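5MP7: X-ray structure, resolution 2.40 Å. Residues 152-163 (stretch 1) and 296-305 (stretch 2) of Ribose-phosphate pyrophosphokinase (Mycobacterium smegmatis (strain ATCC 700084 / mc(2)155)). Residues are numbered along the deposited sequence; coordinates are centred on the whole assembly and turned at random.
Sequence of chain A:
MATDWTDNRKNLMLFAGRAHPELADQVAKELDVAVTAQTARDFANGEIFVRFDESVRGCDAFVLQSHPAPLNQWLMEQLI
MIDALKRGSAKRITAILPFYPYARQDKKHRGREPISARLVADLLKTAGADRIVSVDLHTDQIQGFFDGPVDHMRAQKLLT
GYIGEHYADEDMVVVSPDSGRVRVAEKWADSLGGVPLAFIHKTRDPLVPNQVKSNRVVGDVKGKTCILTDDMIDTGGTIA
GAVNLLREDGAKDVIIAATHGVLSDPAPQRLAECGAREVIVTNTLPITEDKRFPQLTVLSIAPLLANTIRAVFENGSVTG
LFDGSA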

# COMPACT_ATOMS: atom_id res chain seq x y z
N HIS A 152 65.13 -8.67 -28.82
CA HIS A 152 64.40 -9.93 -28.93
C HIS A 152 65.25 -11.03 -28.34
O HIS A 152 66.12 -11.55 -28.99
CB HIS A 152 64.08 -10.24 -30.39
CG HIS A 152 63.39 -11.55 -30.62
ND1 HIS A 152 63.20 -12.06 -31.88
CD2 HIS A 152 62.87 -12.47 -29.77
CE1 HIS A 152 62.59 -13.23 -31.81
NE2 HIS A 152 62.39 -13.51 -30.54
N MET A 153 64.96 -11.39 -27.11
CA MET A 153 65.76 -12.37 -26.37
C MET A 153 65.30 -13.78 -26.66
O MET A 153 64.12 -14.05 -26.86
CB MET A 153 65.68 -12.07 -24.87
CG MET A 153 66.16 -10.68 -24.48
SD MET A 153 67.86 -10.32 -25.05
CE MET A 153 67.73 -9.58 -26.68
N ARG A 154 66.26 -14.68 -26.70
CA ARG A 154 65.98 -16.06 -27.01
C ARG A 154 66.26 -16.96 -25.84
O ARG A 154 67.27 -16.84 -25.21
CB ARG A 154 66.83 -16.49 -28.20
CG ARG A 154 66.13 -16.41 -29.53
CD ARG A 154 66.30 -15.06 -30.17
NE ARG A 154 65.94 -15.13 -31.58
CZ ARG A 154 66.09 -14.13 -32.45
NH1 ARG A 154 66.63 -12.95 -32.05
NH2 ARG A 154 65.70 -14.31 -33.71
N ALA A 155 65.36 -17.91 -25.60
CA ALA A 155 65.53 -18.91 -24.55
C ALA A 155 66.18 -20.21 -25.06
O ALA A 155 66.35 -21.16 -24.31
CB ALA A 155 64.17 -19.22 -23.93
N GLN A 156 66.47 -20.27 -26.36
CA GLN A 156 67.00 -21.45 -26.99
C GLN A 156 68.22 -22.04 -26.28
O GLN A 156 68.24 -23.23 -26.03
CB GLN A 156 67.37 -21.15 -28.42
CG GLN A 156 67.80 -22.37 -29.19
CD GLN A 156 68.16 -22.03 -30.61
OE1 GLN A 156 67.76 -20.99 -31.17
NE2 GLN A 156 68.95 -22.90 -31.20
N LYS A 157 69.23 -21.23 -26.02
CA LYS A 157 70.41 -21.69 -25.31
C LYS A 157 70.05 -22.27 -23.94
O LYS A 157 70.60 -23.28 -23.55
CB LYS A 157 71.44 -20.58 -25.14
CG LYS A 157 72.25 -20.30 -26.39
CD LYS A 157 73.58 -19.63 -26.04
CE LYS A 157 74.51 -19.51 -27.24
NZ LYS A 157 74.29 -18.23 -27.97
N LEU A 158 69.14 -21.63 -23.24
CA LEU A 158 68.70 -22.08 -21.95
C LEU A 158 67.99 -23.44 -22.03
O LEU A 158 68.28 -24.34 -21.24
CB LEU A 158 67.77 -21.02 -21.30
CG LEU A 158 67.04 -21.35 -19.99
CD1 LEU A 158 68.01 -21.36 -18.80
CD2 LEU A 158 65.94 -20.32 -19.78
N LEU A 159 67.05 -23.59 -22.95
CA LEU A 159 66.31 -24.83 -23.09
C LEU A 159 67.16 -25.98 -23.65
O LEU A 159 67.07 -27.09 -23.15
CB LEU A 159 65.06 -24.64 -23.92
CG LEU A 159 63.98 -23.71 -23.32
CD1 LEU A 159 63.07 -23.13 -24.41
CD2 LEU A 159 63.11 -24.44 -22.33
N THR A 160 68.02 -25.72 -24.63
CA THR A 160 68.85 -26.78 -25.22
C THR A 160 69.99 -27.13 -24.32
O THR A 160 70.41 -28.26 -24.31
CB THR A 160 69.41 -26.43 -26.65
OG1 THR A 160 70.15 -25.22 -26.63
CG2 THR A 160 68.25 -26.27 -27.64
N GLY A 161 70.50 -26.17 -23.56
CA GLY A 161 71.49 -26.44 -22.53
C GLY A 161 70.97 -27.44 -21.50
O GLY A 161 71.67 -28.36 -21.11
N TYR A 162 69.73 -27.29 -21.08
CA TYR A 162 69.12 -28.21 -20.12
C TYR A 162 68.92 -29.59 -20.76
O TYR A 162 69.22 -30.61 -20.15
CB TYR A 162 67.82 -27.65 -19.60
CG TYR A 162 67.03 -28.60 -18.75
CD1 TYR A 162 66.11 -29.46 -19.32
CD2 TYR A 162 67.17 -28.61 -17.36
CE1 TYR A 162 65.37 -30.34 -18.55
CE2 TYR A 162 66.42 -29.47 -16.58
CZ TYR A 162 65.53 -30.32 -17.19
OH TYR A 162 64.78 -31.18 -16.45
N ILE A 163 68.39 -29.62 -21.97
CA ILE A 163 68.19 -30.88 -22.68
C ILE A 163 69.51 -31.59 -22.98
O ILE A 163 69.58 -32.80 -22.85
CB ILE A 163 67.40 -30.66 -23.99
CG1 ILE A 163 65.95 -30.31 -23.64
CG2 ILE A 163 67.41 -31.89 -24.87
CD1 ILE A 163 65.15 -29.77 -24.79
N LEU A 296 56.27 -31.63 -15.59
CA LEU A 296 56.59 -30.24 -15.81
C LEU A 296 57.83 -29.73 -15.10
O LEU A 296 57.98 -29.86 -13.91
CB LEU A 296 55.40 -29.36 -15.39
CG LEU A 296 55.55 -27.93 -15.86
CD1 LEU A 296 55.52 -27.81 -17.38
CD2 LEU A 296 54.42 -27.10 -15.26
N THR A 297 58.71 -29.12 -15.86
CA THR A 297 59.91 -28.48 -15.35
C THR A 297 59.90 -27.03 -15.77
O THR A 297 59.61 -26.73 -16.92
CB THR A 297 61.14 -29.12 -15.95
OG1 THR A 297 61.14 -30.51 -15.58
CG2 THR A 297 62.42 -28.44 -15.49
N VAL A 298 60.16 -26.12 -14.84
CA VAL A 298 60.13 -24.69 -15.12
C VAL A 298 61.49 -24.11 -14.91
O VAL A 298 62.06 -24.25 -13.83
CB VAL A 298 59.12 -23.95 -14.22
CG1 VAL A 298 59.08 -22.48 -14.57
CG2 VAL A 298 57.74 -24.55 -14.44
N LEU A 299 62.03 -23.48 -15.94
CA LEU A 299 63.34 -22.83 -15.82
C LEU A 299 63.12 -21.35 -15.73
O LEU A 299 62.15 -20.84 -16.28
CB LEU A 299 64.22 -23.15 -17.01
CG LEU A 299 64.37 -24.64 -17.32
CD1 LEU A 299 65.09 -24.78 -18.65
CD2 LEU A 299 65.13 -25.41 -16.23
N SER A 300 63.98 -20.65 -15.00
CA SER A 300 63.80 -19.24 -14.81
C SER A 300 64.33 -18.44 -15.98
O SER A 300 65.44 -18.67 -16.41
CB SER A 300 64.50 -18.76 -13.54
OG SER A 300 64.08 -17.41 -13.25
N ILE A 301 63.55 -17.48 -16.45
CA ILE A 301 64.00 -16.50 -17.43
C ILE A 301 64.64 -15.26 -16.77
O ILE A 301 65.10 -14.37 -17.46
CB ILE A 301 62.81 -16.09 -18.35
CG1 ILE A 301 63.32 -15.70 -19.72
CG2 ILE A 301 61.93 -14.99 -17.76
CD1 ILE A 301 63.53 -16.91 -20.61
N ALA A 302 64.66 -15.19 -15.45
CA ALA A 302 65.10 -14.01 -14.76
C ALA A 302 66.53 -13.61 -15.05
O ALA A 302 66.78 -12.41 -15.24
CB ALA A 302 64.89 -14.13 -13.27
N PRO A 303 67.48 -14.56 -15.05
CA PRO A 303 68.88 -14.14 -15.29
C PRO A 303 69.06 -13.49 -16.67
O PRO A 303 69.80 -12.52 -16.80
CB PRO A 303 69.66 -15.42 -15.19
CG PRO A 303 68.82 -16.32 -14.30
CD PRO A 303 67.40 -15.99 -14.69
N LEU A 304 68.36 -14.02 -17.67
CA LEU A 304 68.36 -13.47 -19.03
C LEU A 304 67.76 -12.04 -19.06
O LEU A 304 68.33 -11.14 -19.68
CB LEU A 304 67.60 -14.40 -19.97
CG LEU A 304 67.55 -14.06 -21.46
CD1 LEU A 304 68.95 -14.06 -22.09
CD2 LEU A 304 66.62 -15.05 -22.18
N LEU A 305 66.61 -11.85 -18.41
CA LEU A 305 66.04 -10.54 -18.30
C LEU A 305 66.95 -9.57 -17.55
O LEU A 305 67.08 -8.44 -17.98
CB LEU A 305 64.66 -10.59 -17.64
CG LEU A 305 63.54 -11.10 -18.53
CD1 LEU A 305 62.23 -10.97 -17.79
CD2 LEU A 305 63.44 -10.36 -19.86

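No hydrogen bond crosses between these stretches; the contact is apolar packing, and three leucines account for nearly half of the buried surface. Leucine suits such places because its branched apolar end offers methyls without needing a hydrogen-bond partner. Leu299, at the end of strand 296-299, has the largest area covered, 92 Å². Its CA-to-CB bond points toward helix 156-163; Leu299 CD1 lies 4.2 Å from Leu158 CG and 4.2 Å from Leu159 CD2, while Leu299 CD2 lies 4.0 Å from Tyr162 CD2. Leu158, Leu159 and Tyr162 fall on one side of the helix, so a single forked side chain can touch all three. Tyr162 OH also reaches to 3.7 Å from Thr297 CG2; the hydroxyl is hydrogen-bonded elsewhere in the structure, so its polar end is satisfied while it touches a methyl.

At the other end, Leu304 CD2 packs 3.6 Å from Arg154 O and 4.1 Å from Met153 CB, an apolar carbon that Met153 presents while its end leads away. Between them, Leu158 CD2 lies 4.3 Å from Ile301 CD1 and 3.8 Å from Ser300 O. Ala155, with only a methyl, places its CB 4.1 Å from Ile301 CD1. The CA-to-CB bond of Ser300 points away from stretch 1, and Ser300 OG caps the following helix by accepting from Ala302 N at 3.2 Å.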